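PDB 4R7F: uncharacterized protein from Parabacteroides merdae, which is of unknown function but is built of three immunoglobulin-like beta-sandwich domains and is related at its N-terminus to type 9 secretion system plug proteins. Local coordinates for residues 137-142 / 387-392; 163-168 / 181-186; 373-378 / 393-398. One frame throughout, in Å; residues are numbered along the deposited sequence.

Contact 2 is the core contact: all five touching residues of 163-168 and 181-186 are buried, and only apolar side chains meet, between two facing sheets. Contacts 1 and 3 are partly buried and share strand 389-397. In contact 3 that strand pairs with 373-380 through a regular backbone ladder, with a hydroxyl pair and a salt bridge on one face; in contact 1 its beginning meets the end of strand 129-138 and the loop that follows, through irregular backbone bonds and a two-pronged salt bridge. Strand 373-380 lies between 181-187 and 389-397, so one sheet serves all three contacts. Asp-388 of contact 1 also forms a salt bridge with Lys-182 of contact 2.

Contact 1 of 3, residues 137-142 / 387-392; sequences VVEPVV and YDRLIG
The carboxylate of Glu-139 lies at the edge of the Arg-389 guanidinium, both oxygens close to the guanidinium plane. The grip is side-on: Arg-389 NE reaches Glu-139 OE2 at 2.8 Å and its NH2 reaches Glu-139 OE1 at 2.8 Å, both nearly straight. The two planes stand 45° apart, so each oxygen is approached from above the carboxylate plane. At the ring edge of Tyr-387, in plane, a water joins its OH to Glu-139 OE2, the water donating to the carboxylate; Ser-113 OG also bonds OE2. Glu-139 places CG between its backbone N and carbonyl carbon (chi1 48°) and then runs extended, whereas Arg-389 bends at chi3. In the backbone, Glu-139 N donates to Leu-390 O (3.0 Å) nearly along the C=O axis. Ile-391 O takes Val-142 N at 3.3 Å and, weakly, Val-141 N, past an inverse gamma turn centred on Pro-140. Val-141 CG2 packs on Ile-391 CB at 3.6 Å. Ile-391 and Gly-392 form a classic beta bulge opposite Val-378. The junction thus ties the end of strand 129-138 to the start of strand 389-397, and the arginine, water and serine around Glu-139 would probably keep its carboxylate ionised.

Contact 2 of 3, residues 163-168 / 181-186; sequences VSFNIN and LKIFVY
Four apolar side chains meet tip to tip between strands 163-168 and 181-186, which lie in the two facing sheets of an immunoglobulin-like beta-sandwich. Their axes pass 10.5 Å apart at closest, too far for backbone pairing, and their directions differ by 144°. The CD1 methyl of Ile-167 is the tip that touches two partners, Leu-181 CD1 at 3.7 Å and Ile-183 CD1 at 3.8 Å. Phe-165 presents the far end of its ring: CZ meets Ile-183 CG2 at 3.6 Å, an oblique approach, while Val-185 CG2 stands looser by CE1 at 4.4 Å. Torsions set these tips. Phe-165 CG sits in the crowded position between backbone N and carbonyl carbon (chi1 74°), whereas Ile-167 CG1 is anti to the carbonyl carbon and its chain then extends to CD1. In Ile-183 the second torsion is unusual at -97°, and its CD1 lies within 4.2 Å of Phe-165 CZ as well. Further out, Tyr-210 of strand 207-219 lies with its ring nearly parallel to that of Phe-165 and also touches Ile-167, Leu-181 and Ile-183. Ile-376 and Val-378 of strand 373-380 pack against Phe-165 and Ile-167, respectively. Within its own strand Phe-165 is flanked too, Ile-167 CG1 lying at the edge of its ring, in plane.

Contact 3 of 3, residues 373-378 / 393-398; sequences EYSIYV and VTTVRN
Glu-373 leaves the backbone with CG between N and the carbonyl carbon (chi1 69°), and its CB rests against Arg-397 CG at 3.8 Å and Thr-395 CG2. The chain runs on extended to the carboxylate, where OE1 forms a long salt bridge with Arg-397 NH1 (3.4 Å). Its stronger partner is Arg-273, also at OE1; OE2 faces Glu-28, a nearby like charge that might raise the affinity of the pair for a proton. An alanine at Glu-373 would remove the carboxylate shared by Arg-273 and Arg-397, and would probably loosen Arg-397, whose other acidic neighbour, Glu-28, pairs with it only weakly. Strands 373-380 and 389-397 form an antiparallel beta hairpin in a three-stranded sheet, the directions of 373-378 and 393-397 lying 161° apart, with Tyr-374 and Val-396, and Ile-376 and Thr-394, as hydrogen-bonded pairs. Ile-376 N to Thr-394 O (2.8 Å) is nearly straight and lies almost along the C=O axis. On the face that carries Glu-373, Ser-375 OG and Thr-395 OG1 share a hydrogen bond of 2.8 Å, and OG1 also bonds Tyr-30 OH. Farther along that face Val-393 CG2 sits over the centre of the Tyr-377 ring, 3.8 Å from its centroid, a CH-pi contact. The other face turns toward the sandwich interior, where Ile-376 CD1 meets Thr-394 CG2 at 4.1 Å and Val-396 CG1 at 4.4 Å.

Contact 1 of 3, residues 137-142 / 387-392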
ATOM      1  N   VAL A 137      -8.324   7.412  19.472  1.00 26.60           N
ATOM      2  CA  VAL A 137      -9.486   7.970  18.830  1.00 32.04           C
ATOM      3  C   VAL A 137      -9.134   9.347  18.312  1.00 32.75           C
ATOM      4  O   VAL A 137      -8.751  10.234  19.108  1.00 26.71           O
ATOM      5  CB  VAL A 137     -10.617   8.098  19.834  1.00 40.19           C
ATOM      6  CG1 VAL A 137     -11.775   8.868  19.228  1.00 40.51           C
ATOM      7  CG2 VAL A 137     -11.053   6.710  20.297  1.00 37.80           C
ATOM      8  N   VAL A 138      -9.225   9.512  16.980  1.00 33.45           N
ATOM      9  CA  VAL A 138      -8.818  10.756  16.304  1.00 26.87           C
ATOM     10  C   VAL A 138     -10.036  11.618  15.886  1.00 29.91           C
ATOM     11  O   VAL A 138     -11.065  11.086  15.487  1.00 30.65           O
ATOM     12  CB  VAL A 138      -7.851  10.479  15.115  1.00 32.44           C
ATOM     13  CG1 VAL A 138      -8.419   9.523  14.071  1.00 27.92           C
ATOM     14  CG2 VAL A 138      -7.412  11.768  14.449  1.00 32.93           C
ATOM     15  N   GLU A 139      -9.917  12.930  16.084  1.00 31.68           N
ATOM     16  CA  GLU A 139     -10.795  13.944  15.468  1.00 33.14           C
ATOM     17  C   GLU A 139      -9.971  14.609  14.394  1.00 34.86           C
ATOM     18  O   GLU A 139      -9.183  15.495  14.662  1.00 37.12           O
ATOM     19  CB  GLU A 139     -11.327  14.966  16.490  1.00 35.95           C
ATOM     20  CG  GLU A 139     -10.277  15.563  17.419  1.00 53.58           C
ATOM     21  CD  GLU A 139     -10.838  16.499  18.479  1.00 45.78           C
ATOM     22  OE1 GLU A 139     -11.606  17.401  18.103  1.00 44.28           O
ATOM     23  OE2 GLU A 139     -10.473  16.348  19.674  1.00 40.20           O
ATOM     24  N   PRO A 140     -10.109  14.138  13.165  1.00 30.45           N
ATOM     25  CA  PRO A 140      -9.131  14.475  12.146  1.00 30.35           C
ATOM     26  C   PRO A 140      -9.330  15.859  11.541  1.00 33.41           C
ATOM     27  O   PRO A 140      -9.833  16.004  10.447  1.00 37.97           O
ATOM     28  CB  PRO A 140      -9.352  13.380  11.093  1.00 30.61           C
ATOM     29  CG  PRO A 140     -10.815  13.075  11.217  1.00 32.59           C
ATOM     30  CD  PRO A 140     -11.090  13.136  12.698  1.00 30.82           C
ATOM     31  N   VAL A 141      -8.827  16.862  12.223  1.00 33.44           N
ATOM     32  CA  VAL A 141      -8.958  18.238  11.782  1.00 27.82           C
ATOM     33  C   VAL A 141      -7.718  18.795  11.071  1.00 34.34           C
ATOM     34  O   VAL A 141      -7.740  19.918  10.603  1.00 25.62           O
ATOM     35  CB  VAL A 141      -9.365  19.145  12.962  1.00 28.92           C
ATOM     36  CG1 VAL A 141     -10.768  18.774  13.425  1.00 26.42           C
ATOM     37  CG2 VAL A 141      -8.344  19.069  14.109  1.00 31.75           C
ATOM     38  N   VAL A 142      -6.635  18.021  11.017  1.00 28.45           N
ATOM     39  CA  VAL A 142      -5.519  18.387  10.198  1.00 30.35           C
ATOM     40  C   VAL A 142      -5.155  17.184   9.302  1.00 36.55           C
ATOM     41  O   VAL A 142      -5.491  16.042   9.603  1.00 31.38           O
ATOM     42  CB  VAL A 142      -4.311  18.822  11.048  1.00 32.51           C
ATOM     43  CG1 VAL A 142      -4.689  19.939  12.000  1.00 33.43           C
ATOM     44  CG2 VAL A 142      -3.732  17.641  11.816  1.00 36.59           C
ATOM     45  N   TYR A 387      -6.424  18.200  28.638  1.00 40.99           N
ATOM     46  CA  TYR A 387      -6.063  16.894  28.063  1.00 32.74           C
ATOM     47  C   TYR A 387      -5.551  17.030  26.631  1.00 40.16           C
ATOM     48  O   TYR A 387      -5.745  18.060  25.978  1.00 45.92           O
ATOM     49  CB  TYR A 387      -7.235  15.909  28.112  1.00 31.07           C
ATOM     50  CG  TYR A 387      -8.305  16.171  27.087  1.00 34.62           C
ATOM     51  CD1 TYR A 387      -9.194  17.244  27.235  1.00 43.53           C
ATOM     52  CD2 TYR A 387      -8.406  15.385  25.942  1.00 34.16           C
ATOM     53  CE1 TYR A 387     -10.161  17.524  26.265  1.00 47.53           C
ATOM     54  CE2 TYR A 387      -9.383  15.645  24.973  1.00 38.69           C
ATOM     55  CZ  TYR A 387     -10.261  16.708  25.142  1.00 35.65           C
ATOM     56  OH  TYR A 387     -11.237  16.958  24.201  1.00 34.01           O
ATOM     57  N   ASP A 388      -4.863  15.985  26.179  1.00 37.47           N
ATOM     58  CA  ASP A 388      -4.288  15.926  24.854  1.00 33.53           C
ATOM     59  C   ASP A 388      -5.310  15.354  23.873  1.00 37.13           C
ATOM     60  O   ASP A 388      -5.660  14.166  23.941  1.00 33.89           O
ATOM     61  CB  ASP A 388      -3.069  15.016  24.836  1.00 34.97           C
ATOM     62  CG  ASP A 388      -1.848  15.625  25.505  1.00 39.29           C
ATOM     63  OD1 ASP A 388      -1.693  16.855  25.505  1.00 41.69           O
ATOM     64  OD2 ASP A 388      -1.007  14.853  26.010  1.00 35.69           O
ATOM     65  N   ARG A 389      -5.752  16.206  22.949  1.00 36.79           N
ATOM     66  CA  ARG A 389      -6.556  15.774  21.805  1.00 35.49           C
ATOM     67  C   ARG A 389      -5.675  15.213  20.732  1.00 30.19           C
ATOM     68  O   ARG A 389      -4.541  15.673  20.539  1.00 36.39           O
ATOM     69  CB  ARG A 389      -7.341  16.944  21.231  1.00 33.40           C
ATOM     70  CG  ARG A 389      -8.413  17.452  22.179  1.00 36.45           C
ATOM     71  CD  ARG A 389      -8.844  18.860  21.822  1.00 42.09           C
ATOM     72  NE  ARG A 389      -9.583  18.886  20.558  1.00 38.64           N
ATOM     73  CZ  ARG A 389      -9.932  20.009  19.933  1.00 37.05           C
ATOM     74  NH1 ARG A 389      -9.561  21.177  20.420  1.00 36.32           N
ATOM     75  NH2 ARG A 389     -10.624  19.979  18.805  1.00 31.11           N
ATOM     76  N   LEU A 390      -6.209  14.224  20.033  1.00 27.85           N
ATOM     77  CA  LEU A 390      -5.544  13.644  18.917  1.00 29.38           C
ATOM     78  C   LEU A 390      -6.220  14.213  17.669  1.00 30.35           C
ATOM     79  O   LEU A 390      -7.330  13.819  17.335  1.00 30.68           O
ATOM     80  CB  LEU A 390      -5.666  12.121  19.007  1.00 27.19           C
ATOM     81  CG  LEU A 390      -5.118  11.301  17.847  1.00 27.53           C
ATOM     82  CD1 LEU A 390      -3.670  11.661  17.634  1.00 31.00           C
ATOM     83  CD2 LEU A 390      -5.258   9.795  18.041  1.00 29.35           C
ATOM     84  N   ILE A 391      -5.545  15.142  17.001  1.00 29.36           N
ATOM     85  CA  ILE A 391      -6.132  15.922  15.926  1.00 24.16           C
ATOM     86  C   ILE A 391      -5.716  15.461  14.532  1.00 30.79           C
ATOM     87  O   ILE A 391      -6.242  15.909  13.518  1.00 28.16           O
ATOM     88  CB  ILE A 391      -5.849  17.434  16.099  1.00 27.45           C
ATOM     89  CG1 ILE A 391      -4.365  17.783  16.068  1.00 30.41           C
ATOM     90  CG2 ILE A 391      -6.509  17.962  17.363  1.00 30.86           C
ATOM     91  CD1 ILE A 391      -4.104  19.255  15.800  1.00 28.98           C
ATOM     92  N   GLY A 392      -4.768  14.547  14.483  1.00 35.88           N
ATOM     93  CA  GLY A 392      -4.370  13.948  13.236  1.00 30.23           C
ATOM     94  C   GLY A 392      -3.547  12.701  13.438  1.00 30.44           C
ATOM     95  O   GLY A 392      -2.767  12.585  14.409  1.00 29.21           O
TER
HETATM   96  O   HOH W   1     -11.974  15.894  21.756  1.00 33.67           O

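Contact 2 of 3, residues 163-168 / 181-186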
ATOM      1  N   VAL A 163      11.793   9.523   7.927  1.00 24.66           N
ATOM      2  CA  VAL A 163      10.427  10.028   7.791  1.00 25.51           C
ATOM      3  C   VAL A 163      10.397  11.545   7.760  1.00 25.77           C
ATOM      4  O   VAL A 163      11.070  12.216   8.540  1.00 26.97           O
ATOM      5  CB  VAL A 163       9.598   9.632   9.013  1.00 25.07           C
ATOM      6  CG1 VAL A 163       8.183  10.151   8.882  1.00 28.46           C
ATOM      7  CG2 VAL A 163       9.612   8.116   9.178  1.00 24.10           C
ATOM      8  N   SER A 164       9.577  12.069   6.870  1.00 30.37           N
ATOM      9  CA  SER A 164       9.495  13.502   6.615  1.00 36.80           C
ATOM     10  C   SER A 164       8.005  13.747   6.604  1.00 29.45           C
ATOM     11  O   SER A 164       7.261  12.958   6.009  1.00 28.85           O
ATOM     12  CB  SER A 164      10.100  13.861   5.241  1.00 37.85           C
ATOM     13  OG  SER A 164      11.472  13.477   5.069  1.00 60.79           O
ATOM     14  N   PHE A 165       7.544  14.793   7.282  1.00 27.36           N
ATOM     15  CA  PHE A 165       6.119  15.123   7.200  1.00 27.49           C
ATOM     16  C   PHE A 165       5.778  16.576   7.436  1.00 24.53           C
ATOM     17  O   PHE A 165       6.549  17.295   8.040  1.00 27.38           O
ATOM     18  CB  PHE A 165       5.267  14.207   8.097  1.00 26.58           C
ATOM     19  CG  PHE A 165       5.377  14.494   9.571  1.00 25.69           C
ATOM     20  CD1 PHE A 165       6.377  13.909  10.336  1.00 27.93           C
ATOM     21  CD2 PHE A 165       4.465  15.316  10.194  1.00 27.26           C
ATOM     22  CE1 PHE A 165       6.458  14.159  11.704  1.00 31.07           C
ATOM     23  CE2 PHE A 165       4.564  15.600  11.549  1.00 29.45           C
ATOM     24  CZ  PHE A 165       5.550  15.003  12.302  1.00 31.87           C
ATOM     25  N   ASN A 166       4.590  16.969   6.973  1.00 24.51           N
ATOM     26  CA  ASN A 166       4.053  18.329   7.160  1.00 28.36           C
ATOM     27  C   ASN A 166       2.663  18.189   7.661  1.00 30.63           C
ATOM     28  O   ASN A 166       1.931  17.326   7.208  1.00 28.64           O
ATOM     29  CB  ASN A 166       3.999  19.117   5.851  1.00 33.54           C
ATOM     30  CG  ASN A 166       5.348  19.162   5.162  1.00 37.48           C
ATOM     31  OD1 ASN A 166       6.175  20.008   5.463  1.00 38.54           O
ATOM     32  ND2 ASN A 166       5.584  18.210   4.258  1.00 80.45           N
ATOM     33  N   ILE A 167       2.304  19.056   8.592  1.00 22.06           N
ATOM     34  CA  ILE A 167       0.973  19.112   9.081  1.00 25.13           C
ATOM     35  C   ILE A 167       0.323  20.258   8.357  1.00 27.79           C
ATOM     36  O   ILE A 167       0.769  21.378   8.478  1.00 30.35           O
ATOM     37  CB  ILE A 167       0.949  19.390  10.590  1.00 28.41           C
ATOM     38  CG1 ILE A 167       1.672  18.261  11.321  1.00 30.48           C
ATOM     39  CG2 ILE A 167      -0.484  19.539  11.063  1.00 28.23           C
ATOM     40  CD1 ILE A 167       1.829  18.517  12.800  1.00 32.80           C
ATOM     41  N   ASN A 168      -0.711  19.939   7.589  1.00 32.12           N
ATOM     42  CA  ASN A 168      -1.514  20.899   6.868  1.00 31.09           C
ATOM     43  C   ASN A 168      -2.768  21.282   7.656  1.00 25.96           C
ATOM     44  O   ASN A 168      -3.669  20.491   7.781  1.00 28.05           O
ATOM     45  CB  ASN A 168      -1.871  20.289   5.512  1.00 37.92           C
ATOM     46  CG  ASN A 168      -0.630  19.854   4.721  1.00 38.40           C
ATOM     47  OD1 ASN A 168       0.368  20.567   4.660  1.00 47.81           O
ATOM     48  ND2 ASN A 168      -0.706  18.688   4.116  1.00 40.54           N
ATOM     49  N   LEU A 181       1.688  21.307  20.208  1.00 30.60           N
ATOM     50  CA  LEU A 181       1.593  19.974  19.569  1.00 31.78           C
ATOM     51  C   LEU A 181       2.537  19.005  20.261  1.00 28.67           C
ATOM     52  O   LEU A 181       3.625  19.394  20.664  1.00 37.26           O
ATOM     53  CB  LEU A 181       1.988  20.054  18.090  1.00 29.83           C
ATOM     54  CG  LEU A 181       1.074  20.906  17.200  1.00 31.50           C
ATOM     55  CD1 LEU A 181       1.504  20.715  15.759  1.00 33.90           C
ATOM     56  CD2 LEU A 181      -0.397  20.545  17.391  1.00 24.91           C
ATOM     57  N   LYS A 182       2.113  17.754  20.420  1.00 29.48           N
ATOM     58  CA  LYS A 182       3.015  16.687  20.819  1.00 26.21           C
ATOM     59  C   LYS A 182       2.878  15.620  19.733  1.00 27.02           C
ATOM     60  O   LYS A 182       1.767  15.155  19.465  1.00 30.80           O
ATOM     61  CB  LYS A 182       2.606  16.117  22.181  1.00 28.87           C
ATOM     62  CG  LYS A 182       2.505  17.167  23.269  1.00 31.85           C
ATOM     63  CD  LYS A 182       2.240  16.510  24.605  1.00 51.48           C
ATOM     64  CE  LYS A 182       2.066  17.538  25.712  1.00 59.71           C
ATOM     65  NZ  LYS A 182       0.706  17.492  26.285  1.00 68.15           N
ATOM     66  N   ILE A 183       3.997  15.187  19.165  1.00 30.57           N
ATOM     67  CA  ILE A 183       4.012  14.253  18.038  1.00 29.25           C
ATOM     68  C   ILE A 183       4.680  12.943  18.450  1.00 30.68           C
ATOM     69  O   ILE A 183       5.763  12.950  19.013  1.00 29.32           O
ATOM     70  CB  ILE A 183       4.855  14.818  16.875  1.00 34.19           C
ATOM     71  CG1 ILE A 183       4.566  16.323  16.653  1.00 38.87           C
ATOM     72  CG2 ILE A 183       4.678  13.960  15.616  1.00 32.73           C
ATOM     73  CD1 ILE A 183       3.590  16.650  15.576  1.00 35.20           C
ATOM     74  N   PHE A 184       4.062  11.821  18.124  1.00 25.24           N
ATOM     75  CA  PHE A 184       4.699  10.520  18.288  1.00 22.32           C
ATOM     76  C   PHE A 184       4.737   9.828  16.958  1.00 26.94           C
ATOM     77  O   PHE A 184       3.733   9.823  16.229  1.00 25.59           O
ATOM     78  CB  PHE A 184       3.935   9.646  19.280  1.00 28.18           C
ATOM     79  CG  PHE A 184       4.140  10.072  20.697  1.00 29.32           C
ATOM     80  CD1 PHE A 184       3.531  11.193  21.175  1.00 29.46           C
ATOM     81  CD2 PHE A 184       5.031   9.399  21.511  1.00 34.44           C
ATOM     82  CE1 PHE A 184       3.749  11.623  22.474  1.00 36.26           C
ATOM     83  CE2 PHE A 184       5.250   9.817  22.821  1.00 34.75           C
ATOM     84  CZ  PHE A 184       4.605  10.935  23.297  1.00 30.43           C
ATOM     85  N   VAL A 185       5.897   9.242  16.660  1.00 25.27           N
ATOM     86  CA  VAL A 185       6.108   8.468  15.451  1.00 23.93           C
ATOM     87  C   VAL A 185       6.531   7.040  15.792  1.00 23.35           C
ATOM     88  O   VAL A 185       7.484   6.814  16.521  1.00 27.17           O
ATOM     89  CB  VAL A 185       7.150   9.174  14.556  1.00 23.68           C
ATOM     90  CG1 VAL A 185       7.399   8.373  13.309  1.00 22.44           C
ATOM     91  CG2 VAL A 185       6.646  10.567  14.191  1.00 22.46           C
ATOM     92  N   TYR A 186       5.815   6.065  15.255  1.00 26.10           N
ATOM     93  CA  TYR A 186       6.054   4.679  15.602  1.00 28.43           C
ATOM     94  C   TYR A 186       6.400   3.908  14.364  1.00 29.29           C
ATOM     95  O   TYR A 186       5.689   4.001  13.365  1.00 27.08           O
ATOM     96  CB  TYR A 186       4.797   4.066  16.235  1.00 29.59           C
ATOM     97  CG  TYR A 186       4.345   4.743  17.505  1.00 26.21           C
ATOM     98  CD1 TYR A 186       4.867   4.375  18.732  1.00 34.69           C
ATOM     99  CD2 TYR A 186       3.379   5.720  17.494  1.00 24.47           C
ATOM    100  CE1 TYR A 186       4.448   4.970  19.916  1.00 27.38           C
ATOM    101  CE2 TYR A 186       2.961   6.334  18.672  1.00 26.94           C
ATOM    102  CZ  TYR A 186       3.504   5.941  19.891  1.00 26.95           C
ATOM    103  OH  TYR A 186       3.131   6.550  21.082  1.00 27.52           O
TER

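Contact 3 of 3, residues 373-378 / 393-398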
ATOM      1  N   GLU A 373       6.323   0.369   8.018  1.00 28.41           N
ATOM      2  CA  GLU A 373       5.286   1.382   8.149  1.00 31.31           C
ATOM      3  C   GLU A 373       5.607   2.311   9.311  1.00 28.92           C
ATOM      4  O   GLU A 373       6.271   1.908  10.250  1.00 29.91           O
ATOM      5  CB  GLU A 373       3.925   0.742   8.358  1.00 32.42           C
ATOM      6  CG  GLU A 373       3.742   0.047   9.693  1.00 36.82           C
ATOM      7  CD  GLU A 373       2.502  -0.806   9.696  1.00 37.41           C
ATOM      8  OE1 GLU A 373       2.480  -1.819   8.962  1.00 51.97           O
ATOM      9  OE2 GLU A 373       1.559  -0.456  10.407  1.00 44.86           O
ATOM     10  N   TYR A 374       5.122   3.543   9.234  1.00 26.71           N
ATOM     11  CA  TYR A 374       5.354   4.539  10.256  1.00 30.63           C
ATOM     12  C   TYR A 374       4.062   5.250  10.511  1.00 29.24           C
ATOM     13  O   TYR A 374       3.468   5.769   9.588  1.00 24.11           O
ATOM     14  CB  TYR A 374       6.382   5.560   9.784  1.00 29.83           C
ATOM     15  CG  TYR A 374       7.697   4.928   9.514  1.00 27.08           C
ATOM     16  CD1 TYR A 374       7.971   4.345   8.292  1.00 28.25           C
ATOM     17  CD2 TYR A 374       8.654   4.844  10.492  1.00 24.94           C
ATOM     18  CE1 TYR A 374       9.195   3.734   8.044  1.00 24.73           C
ATOM     19  CE2 TYR A 374       9.889   4.252  10.239  1.00 24.17           C
ATOM     20  CZ  TYR A 374      10.155   3.681   9.032  1.00 21.64           C
ATOM     21  OH  TYR A 374      11.382   3.020   8.829  1.00 21.02           O
ATOM     22  N   SER A 375       3.634   5.271  11.759  1.00 26.82           N
ATOM     23  CA  SER A 375       2.413   5.974  12.127  1.00 30.04           C
ATOM     24  C   SER A 375       2.788   7.271  12.878  1.00 23.68           C
ATOM     25  O   SER A 375       3.574   7.246  13.817  1.00 23.83           O
ATOM     26  CB  SER A 375       1.529   5.084  12.988  1.00 28.72           C
ATOM     27  OG  SER A 375       1.284   3.802  12.425  1.00 31.35           O
ATOM     28  N   ILE A 376       2.223   8.380  12.432  1.00 22.73           N
ATOM     29  CA  ILE A 376       2.489   9.724  12.929  1.00 22.68           C
ATOM     30  C   ILE A 376       1.216  10.196  13.606  1.00 24.17           C
ATOM     31  O   ILE A 376       0.167  10.274  12.978  1.00 25.11           O
ATOM     32  CB  ILE A 376       2.826  10.655  11.782  1.00 23.84           C
ATOM     33  CG1 ILE A 376       4.046  10.104  11.039  1.00 26.13           C
ATOM     34  CG2 ILE A 376       3.106  12.076  12.275  1.00 25.80           C
ATOM     35  CD1 ILE A 376       4.187  10.683   9.661  1.00 28.98           C
ATOM     36  N   TYR A 377       1.312  10.403  14.911  1.00 24.41           N
ATOM     37  CA  TYR A 377       0.205  10.815  15.756  1.00 22.66           C
ATOM     38  C   TYR A 377       0.477  12.241  16.185  1.00 24.71           C
ATOM     39  O   TYR A 377       1.539  12.525  16.747  1.00 27.05           O
ATOM     40  CB  TYR A 377       0.159   9.961  17.036  1.00 28.54           C
ATOM     41  CG  TYR A 377      -0.299   8.524  16.864  1.00 24.60           C
ATOM     42  CD1 TYR A 377       0.507   7.574  16.270  1.00 32.00           C
ATOM     43  CD2 TYR A 377      -1.528   8.133  17.306  1.00 25.95           C
ATOM     44  CE1 TYR A 377       0.078   6.252  16.118  1.00 30.86           C
ATOM     45  CE2 TYR A 377      -1.960   6.838  17.181  1.00 29.98           C
ATOM     46  CZ  TYR A 377      -1.152   5.897  16.590  1.00 31.77           C
ATOM     47  OH  TYR A 377      -1.617   4.611  16.477  1.00 29.44           O
ATOM     48  N   VAL A 378      -0.502  13.107  15.966  1.00 27.70           N
ATOM     49  CA  VAL A 378      -0.397  14.499  16.266  1.00 29.64           C
ATOM     50  C   VAL A 378      -1.421  14.841  17.349  1.00 29.34           C
ATOM     51  O   VAL A 378      -2.595  14.817  17.089  1.00 30.34           O
ATOM     52  CB  VAL A 378      -0.687  15.334  15.007  1.00 27.61           C
ATOM     53  CG1 VAL A 378      -0.654  16.820  15.348  1.00 32.74           C
ATOM     54  CG2 VAL A 378       0.310  15.012  13.902  1.00 31.81           C
ATOM     55  N   VAL A 393      -3.694  11.770  12.504  1.00 26.58           N
ATOM     56  CA  VAL A 393      -2.925  10.562  12.537  1.00 26.34           C
ATOM     57  C   VAL A 393      -2.839  10.035  11.138  1.00 25.36           C
ATOM     58  O   VAL A 393      -3.766  10.183  10.374  1.00 28.95           O
ATOM     59  CB  VAL A 393      -3.551   9.548  13.520  1.00 28.74           C
ATOM     60  CG1 VAL A 393      -4.949   9.176  13.092  1.00 47.21           C
ATOM     61  CG2 VAL A 393      -2.693   8.302  13.614  1.00 39.43           C
ATOM     62  N   THR A 394      -1.707   9.450  10.775  1.00 29.57           N
ATOM     63  CA  THR A 394      -1.550   8.839   9.464  1.00 26.82           C
ATOM     64  C   THR A 394      -0.497   7.735   9.544  1.00 33.18           C
ATOM     65  O   THR A 394       0.361   7.764  10.407  1.00 34.95           O
ATOM     66  CB  THR A 394      -1.150   9.863   8.393  1.00 31.02           C
ATOM     67  OG1 THR A 394      -1.321   9.275   7.112  1.00 29.43           O
ATOM     68  CG2 THR A 394       0.314  10.283   8.496  1.00 35.40           C
ATOM     69  N   THR A 395      -0.602   6.735   8.683  1.00 29.49           N
ATOM     70  CA  THR A 395       0.399   5.683   8.609  1.00 32.75           C
ATOM     71  C   THR A 395       0.928   5.687   7.161  1.00 32.79           C
ATOM     72  O   THR A 395       0.150   5.654   6.240  1.00 30.44           O
ATOM     73  CB  THR A 395      -0.185   4.312   9.022  1.00 34.54           C
ATOM     74  OG1 THR A 395      -0.533   4.318  10.421  1.00 33.98           O
ATOM     75  CG2 THR A 395       0.829   3.242   8.796  1.00 38.06           C
ATOM     76  N   VAL A 396       2.241   5.772   6.982  1.00 30.57           N
ATOM     77  CA  VAL A 396       2.864   5.835   5.665  1.00 31.86           C
ATOM     78  C   VAL A 396       3.812   4.635   5.488  1.00 42.29           C
ATOM     79  O   VAL A 396       4.452   4.206   6.432  1.00 44.15           O
ATOM     80  CB  VAL A 396       3.568   7.205   5.472  1.00 35.72           C
ATOM     81  CG1 VAL A 396       4.539   7.514   6.605  1.00 34.25           C
ATOM     82  CG2 VAL A 396       4.275   7.282   4.137  1.00 53.03           C
ATOM     83  N   ARG A 397       3.832   4.059   4.293  1.00 48.89           N
ATOM     84  CA  ARG A 397       4.745   2.982   3.943  1.00 47.39           C
ATOM     85  C   ARG A 397       5.728   3.456   2.850  1.00 56.81           C
ATOM     86  O   ARG A 397       5.601   4.592   2.366  1.00 57.56           O
ATOM     87  CB  ARG A 397       3.922   1.789   3.493  1.00 49.80           C
ATOM     88  CG  ARG A 397       3.335   1.019   4.660  1.00 64.91           C
ATOM     89  CD  ARG A 397       2.061   0.242   4.344  1.00 77.58           C
ATOM     90  NE  ARG A 397       0.860   0.920   4.871  1.00 88.84           N
ATOM     91  CZ  ARG A 397       0.120   0.522   5.913  1.00 78.78           C
ATOM     92  NH1 ARG A 397       0.405  -0.593   6.575  1.00 77.79           N
ATOM     93  NH2 ARG A 397      -0.937   1.243   6.288  1.00 71.33           N
ATOM     94  N   ASN A 398       6.702   2.613   2.472  1.00 62.22           N
ATOM     95  CA  ASN A 398       7.638   2.892   1.332  1.00 58.53           C
ATOM     96  C   ASN A 398       7.766   1.810   0.233  1.00 50.80           C
ATOM     97  O   ASN A 398       6.776   1.295  -0.291  1.00 62.92           O
ATOM     98  CB  ASN A 398       9.039   3.193   1.865  1.00 59.25           C
ATOM     99  CG  ASN A 398       9.591   2.064   2.708  1.00 52.87           C
ATOM    100  OD1 ASN A 398       8.869   1.466   3.492  1.00 53.90           O
ATOM    101  ND2 ASN A 398      10.867   1.763   2.541  1.00 50.21           N
TER